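Local structure of MsStt7d protein (Micromonas, 4IX3) at residues L202-G207 and P229-D234; P206-A211 and E220-P225; C162-R167 and A192-P197. The protein is a homolog of the state transition kinase Stt7 whose catalytic domain, the part present here, binds magnesium and probably uses ATP to phosphorylate other proteins. One frame throughout, in Å; residues are numbered along the deposited sequence.

Read from the N terminus, contact 3 comes first: the chain runs from the short strand at 164-165 through the metal-binding D168 and D188 and returns as strand 193-194, closing a loop of the catalytic centre. Contacts 1 and 2 both follow contact 3, within the long irregular stretch before helix 236-243. Here contact 2 lies within contact 1: 206-211 meets 220-225 before 202-207 meets 229-234, and the two share P206 and G207. The three touch one another, L202 and N203 bonding to the backbone of 192-197, L224 packing on Y204, and L223 on A193. Together they tie the activation segment to the catalytic loop and to the approach to helix 236-243.

Contact 1. Residues L202-G207 and P229-D234; sequences LNYYPG and PRPTKD
Y204 brings CD2 and CE2 of its ring against P231, with CD2 3.6 Å from P231 CB and CE2 3.8 Å from the same carbon. The ring reaches the proline because its CG stands anti to the backbone N (chi1 -172°), and the two side chains meet at a slant. The backbone of Y204 takes part as well, for its O lies 3.2 Å from P231 CG. The same residue packs its ring on C195 and L224, and an alanine here would probably leave P231 CB and CG without their aromatic neighbour, with a gap where the ring lay against C195 and L224.

R230 gives the contact its second half. From CB the chain runs out to CG and bends there, chi2 being -83°, and the bend carries CD to within 4.1 Å of P206 CD. NE continues past that same proline carbon, which sits over one face of the guanidinium, displaced toward its rim. Both segments belong to the irregular chain between strand 193-194 and helix 236-243 in the protein kinase fold: 202-207 lies in the activation segment, and 229-234 leads into helix 236-243. Farther out, CZ of R230 comes 3.5 Å from Y205 CB. At the tip both terminal nitrogens border that same carbon, NH2 of R230 lying 3.4 Å from Y205 CB. NH1 in addition has Y204 O near the guanidinium plane at 3.1 Å. The Y205 ring packs instead near R167 and P210. Beyond the arginine, P206 crosses the R230 side chain at about a right angle and brings its CG 3.7 Å from P229 O, while its CD also packs on P231 CD.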
loop_
_atom_site.group_PDB
_atom_site.type_symbol
_atom_site.label_atom_id
_atom_site.label_comp_id
_atom_site.label_asym_id
_atom_site.label_seq_id
_atom_site.Cartn_x
_atom_site.Cartn_y
_atom_site.Cartn_z
ATOM N N LEU B 202 1.395 -21.277 1.825
ATOM C CA LEU B 202 1.789 -19.923 2.254
ATOM C C LEU B 202 0.905 -18.918 1.529
ATOM O O LEU B 202 0.695 -19.053 0.326
ATOM C CB LEU B 202 3.267 -19.623 1.946
ATOM C CG LEU B 202 4.295 -20.603 2.522
ATOM C CD1 LEU B 202 5.634 -20.290 1.878
ATOM C CD2 LEU B 202 4.388 -20.554 4.037
ATOM N N ASN B 203 0.315 -17.976 2.258
ATOM C CA ASN B 203 -0.447 -16.881 1.665
ATOM C C ASN B 203 -1.614 -17.354 0.764
ATOM O O ASN B 203 -1.912 -16.751 -0.288
ATOM C CB ASN B 203 0.517 -15.924 0.954
ATOM C CG ASN B 203 -0.059 -14.534 0.748
ATOM O OD1 ASN B 203 -0.796 -14.037 1.588
ATOM N ND2 ASN B 203 0.297 -13.888 -0.362
ATOM N N TYR B 204 -2.243 -18.446 1.187
ATOM C CA TYR B 204 -3.214 -19.173 0.378
ATOM C C TYR B 204 -4.449 -19.426 1.233
ATOM O O TYR B 204 -4.366 -20.110 2.239
ATOM C CB TYR B 204 -2.567 -20.493 -0.007
ATOM C CG TYR B 204 -3.317 -21.340 -1.016
ATOM C CD1 TYR B 204 -3.877 -20.763 -2.155
ATOM C CD2 TYR B 204 -3.451 -22.701 -0.835
ATOM C CE1 TYR B 204 -4.501 -21.548 -3.119
ATOM C CE2 TYR B 204 -4.090 -23.511 -1.778
ATOM C CZ TYR B 204 -4.583 -22.932 -2.941
ATOM O OH TYR B 204 -5.173 -23.711 -3.941
ATOM N N TYR B 205 -5.573 -18.819 0.871
ATOM C CA TYR B 205 -6.751 -18.759 1.752
ATOM C C TYR B 205 -7.985 -18.585 0.870
ATOM O O TYR B 205 -7.826 -18.100 -0.260
ATOM C CB TYR B 205 -6.600 -17.606 2.769
ATOM C CG TYR B 205 -6.124 -16.302 2.141
ATOM C CD1 TYR B 205 -7.020 -15.459 1.482
ATOM C CD2 TYR B 205 -4.767 -15.951 2.134
ATOM C CE1 TYR B 205 -6.587 -14.280 0.900
ATOM C CE2 TYR B 205 -4.321 -14.787 1.522
ATOM C CZ TYR B 205 -5.239 -13.952 0.905
ATOM O OH TYR B 205 -4.843 -12.781 0.276
ATOM N N PRO B 206 -9.190 -18.993 1.347
ATOM C CA PRO B 206 -10.370 -18.775 0.515
ATOM C C PRO B 206 -10.725 -17.301 0.543
ATOM O O PRO B 206 -10.506 -16.616 1.560
ATOM C CB PRO B 206 -11.487 -19.584 1.194
ATOM C CG PRO B 206 -10.818 -20.419 2.233
ATOM C CD PRO B 206 -9.506 -19.757 2.565
ATOM N N GLY B 207 -11.304 -16.828 -0.559
ATOM C CA GLY B 207 -11.799 -15.456 -0.619
ATOM C C GLY B 207 -10.869 -14.482 -1.309
ATOM O O GLY B 207 -9.732 -14.826 -1.685
ATOM N N PRO B 229 -13.251 -24.962 1.111
ATOM C CA PRO B 229 -12.518 -25.246 2.339
ATOM C C PRO B 229 -11.227 -24.435 2.448
ATOM O O PRO B 229 -10.611 -24.052 1.436
ATOM C CB PRO B 229 -12.151 -26.735 2.218
ATOM C CG PRO B 229 -13.095 -27.306 1.225
ATOM C CD PRO B 229 -13.472 -26.175 0.301
ATOM N N ARG B 230 -10.822 -24.200 3.690
ATOM C CA ARG B 230 -9.496 -23.700 4.017
ATOM C C ARG B 230 -8.484 -24.721 3.537
ATOM O O ARG B 230 -8.728 -25.922 3.668
ATOM C CB ARG B 230 -9.376 -23.590 5.534
ATOM C CG ARG B 230 -9.384 -22.169 6.057
ATOM C CD ARG B 230 -7.977 -21.615 5.934
ATOM N NE ARG B 230 -7.878 -20.192 6.240
ATOM C CZ ARG B 230 -6.937 -19.397 5.741
ATOM N NH1 ARG B 230 -6.042 -19.889 4.883
ATOM N NH2 ARG B 230 -6.904 -18.114 6.089
ATOM N N PRO B 231 -7.355 -24.254 2.963
ATOM C CA PRO B 231 -6.386 -25.234 2.490
ATOM C C PRO B 231 -5.613 -25.868 3.637
ATOM O O PRO B 231 -5.161 -25.184 4.562
ATOM C CB PRO B 231 -5.426 -24.418 1.623
ATOM C CG PRO B 231 -5.628 -22.997 2.026
ATOM C CD PRO B 231 -7.034 -22.879 2.545
ATOM N N THR B 232 -5.542 -27.190 3.597
ATOM C CA THR B 232 -4.749 -27.956 4.541
ATOM C C THR B 232 -3.896 -28.921 3.732
ATOM O O THR B 232 -4.062 -29.040 2.506
ATOM C CB THR B 232 -5.662 -28.779 5.473
ATOM O OG1 THR B 232 -6.384 -29.750 4.699
ATOM C CG2 THR B 232 -6.657 -27.865 6.187
ATOM N N LYS B 233 -2.998 -29.616 4.427
ATOM C CA LYS B 233 -2.100 -30.587 3.811
ATOM C C LYS B 233 -2.861 -31.705 3.110
ATOM O O LYS B 233 -2.420 -32.201 2.077
ATOM C CB LYS B 233 -1.166 -31.194 4.859
ATOM C CG LYS B 233 -0.100 -30.262 5.415
ATOM C CD LYS B 233 0.325 -30.653 6.828
ATOM C CE LYS B 233 1.564 -29.908 7.307
ATOM N NZ LYS B 233 1.378 -28.435 7.443
ATOM N N ASP B 234 -3.967 -32.155 3.700
ATOM C CA ASP B 234 -4.723 -33.222 3.052
ATOM C C ASP B 234 -5.530 -32.802 1.839
ATOM O O ASP B 234 -5.660 -33.599 0.919
ATOM C CB ASP B 234 -5.597 -33.997 4.029
ATOM C CG ASP B 234 -4.800 -34.525 5.188
ATOM O OD1 ASP B 234 -3.677 -35.020 4.950
ATOM O OD2 ASP B 234 -5.271 -34.375 6.332
#

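Contact 2. Residues P206-A211 and E220-P225; sequences PGDGPA and ELYLLP
G207 and L224 are joined by the shorter of two direct backbone hydrogen bonds, G207 N to L224 O at 2.8 Å. The second runs from G209 N to L221 O; it is longer at 3.2 Å and nearly straight at the hydrogen (172°), although the donor stands above the carbonyl plane. Two waters add further links. One bridges G207 O and L223 N, the latter at 2.8 Å. Another donates to D208 OD1 and accepts from L221 N, 2.9 Å away.

Among the side chains, D208 OD1 also lies in plane at the edge of the Y222 ring, 3.8 Å from its CD2, with carboxylate and ring nearly coplanar (4° apart). P225 CA lies over one face of the Y222 ring, offset toward the rim, and Y222 CB lies 3.2 Å from G207 O. The apolar contacts are sparser: A211 CB meets L221 CD2 at 4.1 Å, a pair on which M57 of the second subunit also packs.

The sequence YLLP falls where many kinases end the activation segment with an APE-type motif. R323 binds the backbone O of both Y222 and L223, tying this end to the C-lobe, perhaps in place of the usual Glu-Arg pair. In a join built chiefly of backbone and water, side-chain identity probably matters most at D208, which holds a water, and at G207 and G209, where a beta carbon would clash with neighbouring backbone or P210 CD.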
loop_
_atom_site.group_PDB
_atom_site.type_symbol
_atom_site.label_atom_id
_atom_site.label_comp_id
_atom_site.label_asym_id
_atom_site.label_seq_id
_atom_site.Cartn_x
_atom_site.Cartn_y
_atom_site.Cartn_z
ATOM N N PRO B 206 -9.190 -18.993 1.347
ATOM C CA PRO B 206 -10.370 -18.775 0.515
ATOM C C PRO B 206 -10.725 -17.301 0.543
ATOM O O PRO B 206 -10.506 -16.616 1.560
ATOM C CB PRO B 206 -11.487 -19.584 1.194
ATOM C CG PRO B 206 -10.818 -20.419 2.233
ATOM C CD PRO B 206 -9.506 -19.757 2.565
ATOM N N GLY B 207 -11.304 -16.828 -0.559
ATOM C CA GLY B 207 -11.799 -15.456 -0.619
ATOM C C GLY B 207 -10.869 -14.482 -1.309
ATOM O O GLY B 207 -9.732 -14.826 -1.685
ATOM N N ASP B 208 -11.355 -13.262 -1.516
ATOM C CA ASP B 208 -10.591 -12.239 -2.219
ATOM C C ASP B 208 -9.243 -12.014 -1.512
ATOM O O ASP B 208 -9.166 -12.118 -0.267
ATOM C CB ASP B 208 -11.396 -10.937 -2.460
ATOM C CG ASP B 208 -12.682 -11.144 -3.326
ATOM O OD1 ASP B 208 -12.778 -12.149 -4.059
ATOM O OD2 ASP B 208 -13.598 -10.280 -3.351
ATOM N N GLY B 209 -8.185 -11.758 -2.283
ATOM C CA GLY B 209 -6.881 -11.265 -1.727
ATOM C C GLY B 209 -6.595 -9.955 -2.428
ATOM O O GLY B 209 -7.483 -9.493 -3.165
ATOM N N PRO B 210 -5.330 -9.453 -2.358
ATOM C CA PRO B 210 -4.974 -8.197 -3.044
ATOM C C PRO B 210 -4.971 -8.635 -4.510
ATOM O O PRO B 210 -4.844 -9.819 -4.827
ATOM C CB PRO B 210 -3.564 -7.880 -2.512
ATOM C CG PRO B 210 -3.020 -9.246 -2.226
ATOM C CD PRO B 210 -4.149 -10.145 -1.818
ATOM N N ALA B 211 -5.310 -7.731 -5.396
ATOM C CA ALA B 211 -5.314 -8.090 -6.792
ATOM C C ALA B 211 -5.201 -6.723 -7.401
ATOM O O ALA B 211 -5.829 -5.760 -6.932
ATOM C CB ALA B 211 -6.631 -8.787 -7.203
ATOM N N GLU B 220 -13.274 -12.321 -10.064
ATOM C CA GLU B 220 -12.340 -13.375 -9.638
ATOM C C GLU B 220 -11.088 -12.699 -9.089
ATOM O O GLU B 220 -9.977 -12.861 -9.611
ATOM C CB GLU B 220 -11.970 -14.328 -10.765
ATOM C CG GLU B 220 -13.211 -15.014 -11.303
ATOM C CD GLU B 220 -12.949 -15.965 -12.453
ATOM O OE1 GLU B 220 -11.766 -16.281 -12.743
ATOM O OE2 GLU B 220 -13.961 -16.348 -13.087
ATOM N N LEU B 221 -11.270 -12.040 -7.947
ATOM C CA LEU B 221 -10.184 -11.387 -7.219
ATOM C C LEU B 221 -9.488 -12.344 -6.231
ATOM O O LEU B 221 -8.606 -11.947 -5.469
ATOM C CB LEU B 221 -10.688 -10.088 -6.560
ATOM C CG LEU B 221 -11.347 -9.143 -7.560
ATOM C CD1 LEU B 221 -11.880 -7.963 -6.754
ATOM C CD2 LEU B 221 -10.433 -8.727 -8.710
ATOM N N TYR B 222 -9.851 -13.616 -6.261
ATOM C CA TYR B 222 -9.379 -14.636 -5.328
ATOM C C TYR B 222 -8.520 -15.704 -6.023
ATOM O O TYR B 222 -8.578 -15.856 -7.250
ATOM C CB TYR B 222 -10.590 -15.348 -4.701
ATOM C CG TYR B 222 -11.552 -15.970 -5.735
ATOM C CD1 TYR B 222 -11.263 -17.203 -6.351
ATOM C CD2 TYR B 222 -12.718 -15.299 -6.118
ATOM C CE1 TYR B 222 -12.106 -17.742 -7.316
ATOM C CE2 TYR B 222 -13.574 -15.843 -7.070
ATOM C CZ TYR B 222 -13.261 -17.049 -7.663
ATOM O OH TYR B 222 -14.166 -17.526 -8.587
ATOM N N LEU B 223 -7.809 -16.515 -5.239
ATOM C CA LEU B 223 -7.224 -17.774 -5.696
ATOM C C LEU B 223 -8.151 -18.939 -5.403
ATOM O O LEU B 223 -8.410 -19.764 -6.285
ATOM C CB LEU B 223 -5.828 -18.024 -5.107
ATOM C CG LEU B 223 -4.755 -17.020 -5.526
ATOM C CD1 LEU B 223 -3.404 -17.433 -4.978
ATOM C CD2 LEU B 223 -4.669 -16.896 -7.045
ATOM N N LEU B 224 -8.733 -18.973 -4.212
ATOM C CA LEU B 224 -9.726 -19.997 -3.873
ATOM C C LEU B 224 -11.015 -19.229 -3.631
ATOM O O LEU B 224 -10.968 -18.159 -3.014
ATOM C CB LEU B 224 -9.377 -20.685 -2.555
ATOM C CG LEU B 224 -8.155 -21.588 -2.610
ATOM C CD1 LEU B 224 -7.748 -22.094 -1.229
ATOM C CD2 LEU B 224 -8.345 -22.718 -3.613
ATOM N N PRO B 225 -12.147 -19.694 -4.213
ATOM C CA PRO B 225 -13.418 -19.018 -3.989
ATOM C C PRO B 225 -13.874 -19.179 -2.531
ATOM O O PRO B 225 -13.586 -20.197 -1.887
ATOM C CB PRO B 225 -14.341 -19.760 -4.949
ATOM C CG PRO B 225 -13.850 -21.171 -4.905
ATOM C CD PRO B 225 -12.341 -21.018 -4.837
HETATM O O HOH W 1 -7.754 -16.527 -2.420
HETATM O O HOH W 2 -13.836 -11.761 -6.625
#

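Contact 3. Residues C162-R167 and A192-P197; sequences CGVVHR and AALCLP
V165 and A193 exchange a pair of backbone hydrogen bonds, V165 N to A193 O and A193 N to V165 O, both 2.9 Å and both in the carbonyl plane. C195 N adds a third, to G163 O at 2.7 Å. This antiparallel pairing of two short strands just before the HRD motif and just after the DLG magnesium motif is a hallmark of the kinase fold.

Packing is dense on the face of V165 and A193, where CG2 of V165, anti to its own carbonyl carbon, also reaches C195 SG at 3.8 Å. W240 packs on V165 and C195, L223 on V165 and A193. On the other face V164 CG2 meets L194 CD1 at 4.1 Å, beside H72 of helix 59-76. G163, which ends the preceding helix in a Schellman motif, is tight too: a beta carbon there would crowd L194 and L196. The contact thins only at its outer ends, toward partly exposed C162 and L196-P197.

At the buried end, D249 receives the backbone N-H of H166 and of R167. The paired backbone, together with these D249 bonds, is likely to help fix the start of the HRD turn next to the magnesium-binding D168.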
loop_
_atom_site.group_PDB
_atom_site.type_symbol
_atom_site.label_atom_id
_atom_site.label_comp_id
_atom_site.label_asym_id
_atom_site.label_seq_id
_atom_site.Cartn_x
_atom_site.Cartn_y
_atom_site.Cartn_z
ATOM N N CYS B 162 5.853 -26.010 -9.283
ATOM C CA CYS B 162 6.337 -26.118 -7.915
ATOM C C CYS B 162 5.399 -25.478 -6.916
ATOM O O CYS B 162 5.775 -25.241 -5.757
ATOM C CB CYS B 162 7.770 -25.624 -7.773
ATOM S SG CYS B 162 7.968 -23.835 -7.870
ATOM N N GLY B 163 4.146 -25.283 -7.327
ATOM C CA GLY B 163 3.078 -24.878 -6.423
ATOM C C GLY B 163 2.895 -23.382 -6.217
ATOM O O GLY B 163 2.077 -22.995 -5.398
ATOM N N VAL B 164 3.629 -22.543 -6.916
ATOM C CA VAL B 164 3.550 -21.107 -6.727
ATOM C C VAL B 164 2.629 -20.453 -7.731
ATOM O O VAL B 164 2.793 -20.694 -8.947
ATOM C CB VAL B 164 4.969 -20.496 -6.805
ATOM C CG1 VAL B 164 4.918 -18.967 -6.695
ATOM C CG2 VAL B 164 5.847 -21.104 -5.691
ATOM N N VAL B 165 1.695 -19.655 -7.240
ATOM C CA VAL B 165 0.892 -18.770 -8.082
ATOM C C VAL B 165 1.346 -17.346 -7.829
ATOM O O VAL B 165 1.393 -16.931 -6.652
ATOM C CB VAL B 165 -0.620 -18.962 -7.852
ATOM C CG1 VAL B 165 -1.462 -17.978 -8.659
ATOM C CG2 VAL B 165 -0.978 -20.402 -8.159
ATOM N N HIS B 166 1.717 -16.621 -8.873
ATOM C CA HIS B 166 2.412 -15.340 -8.678
ATOM C C HIS B 166 1.406 -14.288 -8.180
ATOM O O HIS B 166 1.720 -13.507 -7.265
ATOM C CB HIS B 166 3.063 -14.944 -10.024
ATOM C CG HIS B 166 3.729 -13.622 -9.979
ATOM N ND1 HIS B 166 5.080 -13.406 -9.966
ATOM C CD2 HIS B 166 3.127 -12.384 -9.915
ATOM C CE1 HIS B 166 5.315 -12.073 -9.902
ATOM N NE2 HIS B 166 4.098 -11.460 -9.903
ATOM N N ARG B 167 0.232 -14.252 -8.799
ATOM C CA ARG B 167 -0.845 -13.372 -8.359
ATOM C C ARG B 167 -0.767 -11.936 -8.884
ATOM O O ARG B 167 -1.777 -11.233 -8.897
ATOM C CB ARG B 167 -0.925 -13.360 -6.829
ATOM C CG ARG B 167 -2.305 -13.686 -6.278
ATOM C CD ARG B 167 -2.594 -12.895 -5.013
ATOM N NE ARG B 167 -3.144 -13.739 -3.956
ATOM C CZ ARG B 167 -4.432 -13.784 -3.630
ATOM N NH1 ARG B 167 -5.309 -13.031 -4.280
ATOM N NH2 ARG B 167 -4.843 -14.581 -2.654
ATOM N N ALA B 192 2.352 -13.593 -3.882
ATOM C CA ALA B 192 2.362 -14.939 -4.357
ATOM C C ALA B 192 1.925 -15.932 -3.284
ATOM O O ALA B 192 2.132 -15.733 -2.062
ATOM C CB ALA B 192 3.754 -15.289 -4.841
ATOM N N ALA B 193 1.344 -17.025 -3.740
ATOM C CA ALA B 193 0.905 -18.108 -2.866
ATOM C C ALA B 193 1.681 -19.381 -3.135
ATOM O O ALA B 193 1.921 -19.724 -4.301
ATOM C CB ALA B 193 -0.597 -18.386 -2.971
ATOM N N LEU B 194 2.124 -20.047 -2.077
ATOM C CA LEU B 194 2.526 -21.458 -2.192
ATOM C C LEU B 194 1.343 -22.387 -1.893
ATOM O O LEU B 194 0.773 -22.339 -0.795
ATOM C CB LEU B 194 3.738 -21.772 -1.283
ATOM C CG LEU B 194 4.217 -23.222 -1.347
ATOM C CD1 LEU B 194 4.623 -23.632 -2.756
ATOM C CD2 LEU B 194 5.354 -23.417 -0.343
ATOM N N CYS B 195 0.853 -23.052 -2.940
ATOM C CA CYS B 195 -0.480 -23.652 -2.881
ATOM C C CYS B 195 -0.452 -25.133 -2.606
ATOM O O CYS B 195 -1.499 -25.764 -2.593
ATOM C CB CYS B 195 -1.171 -23.435 -4.225
ATOM S SG CYS B 195 -1.350 -21.703 -4.637
ATOM N N LEU B 196 0.736 -25.705 -2.447
ATOM C CA LEU B 196 0.846 -27.091 -2.065
ATOM C C LEU B 196 1.629 -27.166 -0.760
ATOM O O LEU B 196 2.404 -26.254 -0.441
ATOM C CB LEU B 196 1.551 -27.885 -3.177
ATOM C CG LEU B 196 0.801 -27.924 -4.508
ATOM C CD1 LEU B 196 1.741 -28.458 -5.571
ATOM C CD2 LEU B 196 -0.499 -28.713 -4.437
ATOM N N PRO B 197 1.419 -28.249 -0.005
ATOM C CA PRO B 197 2.081 -28.326 1.292
ATOM C C PRO B 197 3.530 -28.784 1.126
ATOM O O PRO B 197 3.842 -29.956 1.274
ATOM C CB PRO B 197 1.243 -29.355 2.058
ATOM C CG PRO B 197 0.596 -30.203 1.006
ATOM C CD PRO B 197 0.600 -29.444 -0.287
#